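Local coordinates for superoxide dismutase [Cu-Zn] (Bacteroidetes bacterium GWA2_30_7, PDB 7B4P), which probably catalyses the dismutation of superoxide to oxygen and hydrogen peroxide at a copper centre with a neighbouring zinc ion, at residues Gly49-Glu54 and Ile87-Asn92; Met123-Asn128 and Arg143-Val148. All coordinates share one frame; numbering follows the deposited sequence.

Contact 1. Residues Gly49-Glu54 and Ile87-Asn92; sequences GFHIHE and IGDLGN. With CU (copper (II) ion), chain E; ZN (zinc ion), chain F.
Phe50, Ile52 and Leu90 form the apolar side of two antiparallel strands of the superoxide dismutase beta barrel. The backbone bonds come first. Phe50 N donates to Gly91 O at 3.0 Å, and Ile52 N meets Gly88 O, also at 3.0 Å. Between them the bond from Leu90 N to Phe50 O is weak, at 3.5 Å.

The apolar contacts centre on Leu90. The Phe50 ring, carried across toward the neighbouring strand by a chi1 of -170° that sets CG opposite the main-chain N, brings CD2 to 3.8 Å from Leu90 CB, while the Leu90 carbonyl oxygen sits in plane at the ring edge. Farther out, Leu90 CD1 rests on Ile52 CG1 at 3.8 Å and also touches the CD1 methyl of that residue. Met123 adjoins all three side chains from the strand on the other side of 46-53. Trimming Leu90 to an alanine keeps CB against Phe50 but is likely to open a gap beside Ile52, which loses the CD1 methyl it rests on.

Metal ligands make the third group. His51 ND1 binds copper at 2.2 Å and His53 NE2 binds it at 2.1 Å, with His126 as a further ligand. Asp89 OD1 holds zinc at 2.1 Å, joined by His69, His77 and His86, while Asp89 OD2 accepts from Gly78 N. On the far side of its ring from copper, His51 NE2 pairs with Asp130, and His53 ND1 reaches Gly67 O; both imidazoles are thus gripped through both nitrogens, which fixes their rotation. The alternation of the strand therefore sends hydrocarbon to one side and ligands to the other, so one strand pair packs the core while supplying ligands to both metals.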
# COMPACT_ATOMS: atom_id res chain seq x y z
N GLY A 49 5.86 13.34 13.80
CA GLY A 49 6.83 12.82 12.81
C GLY A 49 6.11 12.20 11.62
O GLY A 49 5.17 11.42 11.85
N PHE A 50 6.53 12.55 10.41
CA PHE A 50 5.86 12.22 9.13
C PHE A 50 6.95 11.85 8.11
O PHE A 50 7.64 12.77 7.63
CB PHE A 50 5.00 13.41 8.70
CG PHE A 50 4.06 13.18 7.55
CD1 PHE A 50 2.98 12.32 7.68
CD2 PHE A 50 4.21 13.88 6.36
CE1 PHE A 50 2.10 12.12 6.62
CE2 PHE A 50 3.33 13.68 5.31
CZ PHE A 50 2.28 12.81 5.44
N HIS A 51 7.12 10.56 7.83
CA HIS A 51 8.26 10.01 7.04
C HIS A 51 7.79 8.91 6.07
O HIS A 51 6.76 8.28 6.35
CB HIS A 51 9.34 9.44 7.97
CG HIS A 51 9.75 10.35 9.08
ND1 HIS A 51 9.67 9.97 10.40
CD2 HIS A 51 10.25 11.60 9.07
CE1 HIS A 51 10.10 10.95 11.16
NE2 HIS A 51 10.46 11.96 10.37
N ILE A 52 8.55 8.71 4.99
CA ILE A 52 8.50 7.50 4.12
C ILE A 52 9.56 6.51 4.63
O ILE A 52 10.73 6.91 4.73
CB ILE A 52 8.71 7.87 2.64
CG1 ILE A 52 7.63 8.82 2.12
CG2 ILE A 52 8.82 6.62 1.78
CD1 ILE A 52 7.98 9.51 0.82
N HIS A 53 9.15 5.28 4.96
CA HIS A 53 10.03 4.21 5.50
C HIS A 53 10.32 3.19 4.39
O HIS A 53 9.50 3.07 3.47
CB HIS A 53 9.40 3.59 6.75
CG HIS A 53 9.46 4.47 7.95
ND1 HIS A 53 10.05 4.07 9.14
CD2 HIS A 53 9.04 5.74 8.16
CE1 HIS A 53 9.97 5.04 10.02
NE2 HIS A 53 9.35 6.08 9.44
N GLU A 54 11.45 2.48 4.48
CA GLU A 54 12.06 1.70 3.37
C GLU A 54 11.16 0.51 2.99
O GLU A 54 11.03 0.25 1.78
CB GLU A 54 13.48 1.26 3.72
CG GLU A 54 13.57 0.26 4.86
CD GLU A 54 14.97 0.06 5.40
OE1 GLU A 54 15.91 0.03 4.59
OE2 GLU A 54 15.12 -0.06 6.64
N ILE A 87 15.47 10.50 1.68
CA ILE A 87 14.45 10.66 0.60
C ILE A 87 13.07 10.76 1.25
O ILE A 87 12.22 11.51 0.72
CB ILE A 87 14.53 9.51 -0.42
CG1 ILE A 87 15.84 9.54 -1.23
CG2 ILE A 87 13.32 9.49 -1.34
CD1 ILE A 87 15.90 10.66 -2.24
N GLY A 88 12.85 10.06 2.37
CA GLY A 88 11.58 10.02 3.11
C GLY A 88 11.57 10.90 4.34
O GLY A 88 10.93 10.50 5.34
N ASP A 89 12.23 12.06 4.29
CA ASP A 89 12.16 13.10 5.36
C ASP A 89 11.15 14.17 4.93
O ASP A 89 11.56 15.17 4.31
CB ASP A 89 13.54 13.71 5.64
CG ASP A 89 14.43 12.85 6.53
OD1 ASP A 89 13.95 11.82 7.03
OD2 ASP A 89 15.61 13.23 6.71
N LEU A 90 9.87 13.94 5.26
CA LEU A 90 8.74 14.87 4.95
C LEU A 90 8.42 15.72 6.19
O LEU A 90 7.32 16.31 6.23
CB LEU A 90 7.52 14.07 4.49
CG LEU A 90 7.80 12.92 3.52
CD1 LEU A 90 6.49 12.31 3.02
CD2 LEU A 90 8.64 13.36 2.33
N GLY A 91 9.35 15.79 7.15
CA GLY A 91 9.28 16.66 8.34
C GLY A 91 8.18 16.23 9.29
O GLY A 91 8.11 15.02 9.61
N ASN A 92 7.36 17.18 9.73
CA ASN A 92 6.25 16.96 10.70
C ASN A 92 4.91 17.28 10.04
O ASN A 92 4.89 18.09 9.09
CB ASN A 92 6.42 17.82 11.96
CG ASN A 92 7.46 17.27 12.91
OD1 ASN A 92 7.37 16.13 13.35
ND2 ASN A 92 8.45 18.08 13.24
CU CU E . 9.43 7.81 10.55
ZN ZN F . 14.80 10.30 8.29

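Contact 2. Residues Met123-Asn128 and Arg143-Val148; sequences MIVHKN and RVACGV. With CU (copper (II) ion), chain E.
Met123 and Gly147 form an antiparallel hydrogen-bonded pair, Met123 N giving to Gly147 O and Gly147 N returning a bond of 3.0 Å to Met123 O. The bent Met123 side chain leads away among Cys11, Ile25 and Phe27. Ile124, on the other face, spreads two branches from a chi1 of -68°. CG1, opposite the carbonyl carbon, carries CD1 to 3.5 Å from Cys146 SG, the sulfur that forms the disulfide with Cys58; CG2, opposite the main-chain N, reaches Arg143 CG at 3.6 Å while also lying over one face of the His126 ring, toward its rim. Val125 sits at a classic beta bulge. Its carbonyl oxygen takes Val144 N at 2.8 Å and, weakly, Ala145 N, and its own N donates to Ala145 O at 3.1 Å; Val125 CG1 packs against Val144 CG2 at 3.9 Å.

His126 binds copper through NE2 at 2.1 Å, and ND1 is tied to Gly141 O. Arg143 runs alongside, pointing the same way, with the imidazole and guanidinium planes 80° apart and His126 CE1 4.0 Å from Arg143 CG. Beyond the strand, Lys127 CB packs on Val144 CG1.

Arg143 thus spends its methylenes on Ile124 and His126, while NH1 bonds to Gly63 O and NH2 weakly to Gly67 O. Its position near copper is consistent with the active-site arginine of this family, whose positive charge probably guides superoxide.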
# COMPACT_ATOMS: atom_id res chain seq x y z
N MET A 123 4.32 4.99 4.44
CA MET A 123 4.18 6.24 5.24
C MET A 123 4.03 5.84 6.71
O MET A 123 3.25 4.90 6.98
CB MET A 123 2.94 7.05 4.81
CG MET A 123 3.08 7.75 3.47
SD MET A 123 4.36 9.04 3.44
CE MET A 123 4.00 9.91 4.97
N ILE A 124 4.74 6.51 7.61
CA ILE A 124 4.66 6.32 9.09
C ILE A 124 4.42 7.68 9.75
O ILE A 124 5.19 8.62 9.47
CB ILE A 124 5.93 5.63 9.64
CG1 ILE A 124 6.05 4.18 9.16
CG2 ILE A 124 6.00 5.73 11.15
CD1 ILE A 124 5.04 3.24 9.78
N VAL A 125 3.38 7.77 10.59
CA VAL A 125 3.12 8.92 11.49
C VAL A 125 3.57 8.51 12.89
O VAL A 125 3.21 7.40 13.33
CB VAL A 125 1.65 9.35 11.46
CG1 VAL A 125 1.43 10.64 12.24
CG2 VAL A 125 1.13 9.50 10.04
N HIS A 126 4.36 9.37 13.56
CA HIS A 126 4.97 9.10 14.89
C HIS A 126 4.13 9.76 15.98
O HIS A 126 3.34 10.67 15.66
CB HIS A 126 6.43 9.57 14.91
CG HIS A 126 7.32 8.78 14.02
ND1 HIS A 126 8.02 7.67 14.47
CD2 HIS A 126 7.62 8.91 12.71
CE1 HIS A 126 8.72 7.17 13.48
NE2 HIS A 126 8.50 7.91 12.39
N LYS A 127 4.30 9.31 17.23
CA LYS A 127 3.57 9.83 18.42
C LYS A 127 4.07 11.24 18.75
O LYS A 127 3.22 12.11 19.02
CB LYS A 127 3.78 8.89 19.61
CG LYS A 127 3.04 9.28 20.88
CD LYS A 127 3.17 8.25 21.98
CE LYS A 127 2.13 8.41 23.07
NZ LYS A 127 2.14 7.26 24.00
N ASN A 128 5.39 11.44 18.74
CA ASN A 128 6.05 12.71 19.15
C ASN A 128 6.53 13.48 17.92
O ASN A 128 6.46 12.93 16.80
CB ASN A 128 7.21 12.45 20.12
CG ASN A 128 6.80 11.62 21.31
OD1 ASN A 128 5.71 11.78 21.85
ND2 ASN A 128 7.68 10.73 21.74
N ARG A 143 5.36 4.66 16.64
CA ARG A 143 4.60 4.80 15.37
C ARG A 143 3.11 4.62 15.67
O ARG A 143 2.76 3.59 16.26
CB ARG A 143 5.13 3.79 14.34
CG ARG A 143 6.64 3.84 14.18
CD ARG A 143 7.21 2.74 13.30
NE ARG A 143 8.67 2.86 13.24
CZ ARG A 143 9.45 2.15 12.43
NH1 ARG A 143 8.94 1.26 11.60
NH2 ARG A 143 10.76 2.35 12.46
N VAL A 144 2.28 5.59 15.28
CA VAL A 144 0.82 5.63 15.61
C VAL A 144 -0.00 5.20 14.39
O VAL A 144 -1.14 4.75 14.60
CB VAL A 144 0.40 7.02 16.12
CG1 VAL A 144 1.26 7.47 17.29
CG2 VAL A 144 0.40 8.08 15.03
N ALA A 145 0.54 5.32 13.17
CA ALA A 145 -0.15 4.93 11.92
C ALA A 145 0.86 4.48 10.87
O ALA A 145 2.00 4.99 10.87
CB ALA A 145 -1.00 6.07 11.42
N CYS A 146 0.44 3.56 9.99
CA CYS A 146 1.23 2.98 8.87
C CYS A 146 0.35 2.93 7.61
O CYS A 146 -0.88 2.77 7.76
CB CYS A 146 1.73 1.59 9.21
SG CYS A 146 2.99 0.96 8.06
N GLY A 147 0.96 3.05 6.43
CA GLY A 147 0.28 2.91 5.13
C GLY A 147 1.30 2.68 4.02
O GLY A 147 2.44 3.15 4.18
N VAL A 148 0.91 1.99 2.95
CA VAL A 148 1.77 1.70 1.77
C VAL A 148 1.40 2.67 0.64
O VAL A 148 0.19 2.88 0.41
CB VAL A 148 1.64 0.23 1.32
CG1 VAL A 148 2.48 -0.08 0.09
CG2 VAL A 148 1.99 -0.73 2.45
CU CU E . 9.43 7.81 10.55

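In the fold
Contact 1 closes before contact 2 opens along the chain, and their centres lie about 10 Å apart. Both belong to one antiparallel sheet, in which strands 89-95, 46-53, 122-126 and 143-151 follow one another; strands 46-53 and 122-126 are the neighbours that join the contacts. There Gly49 O probably accepts a hydrogen bond from His126 N (2.8 Å), as does His51 O from Ile124 N (3.0 Å), while Phe50 packs on Met123 on the face away from the copper ligands. Copper spans the same seam: contact 1 gives it two histidines and contact 2 the third, whereas zinc draws on contact 1. The catalytic metal is thus held by adjacent strands of the barrel wall.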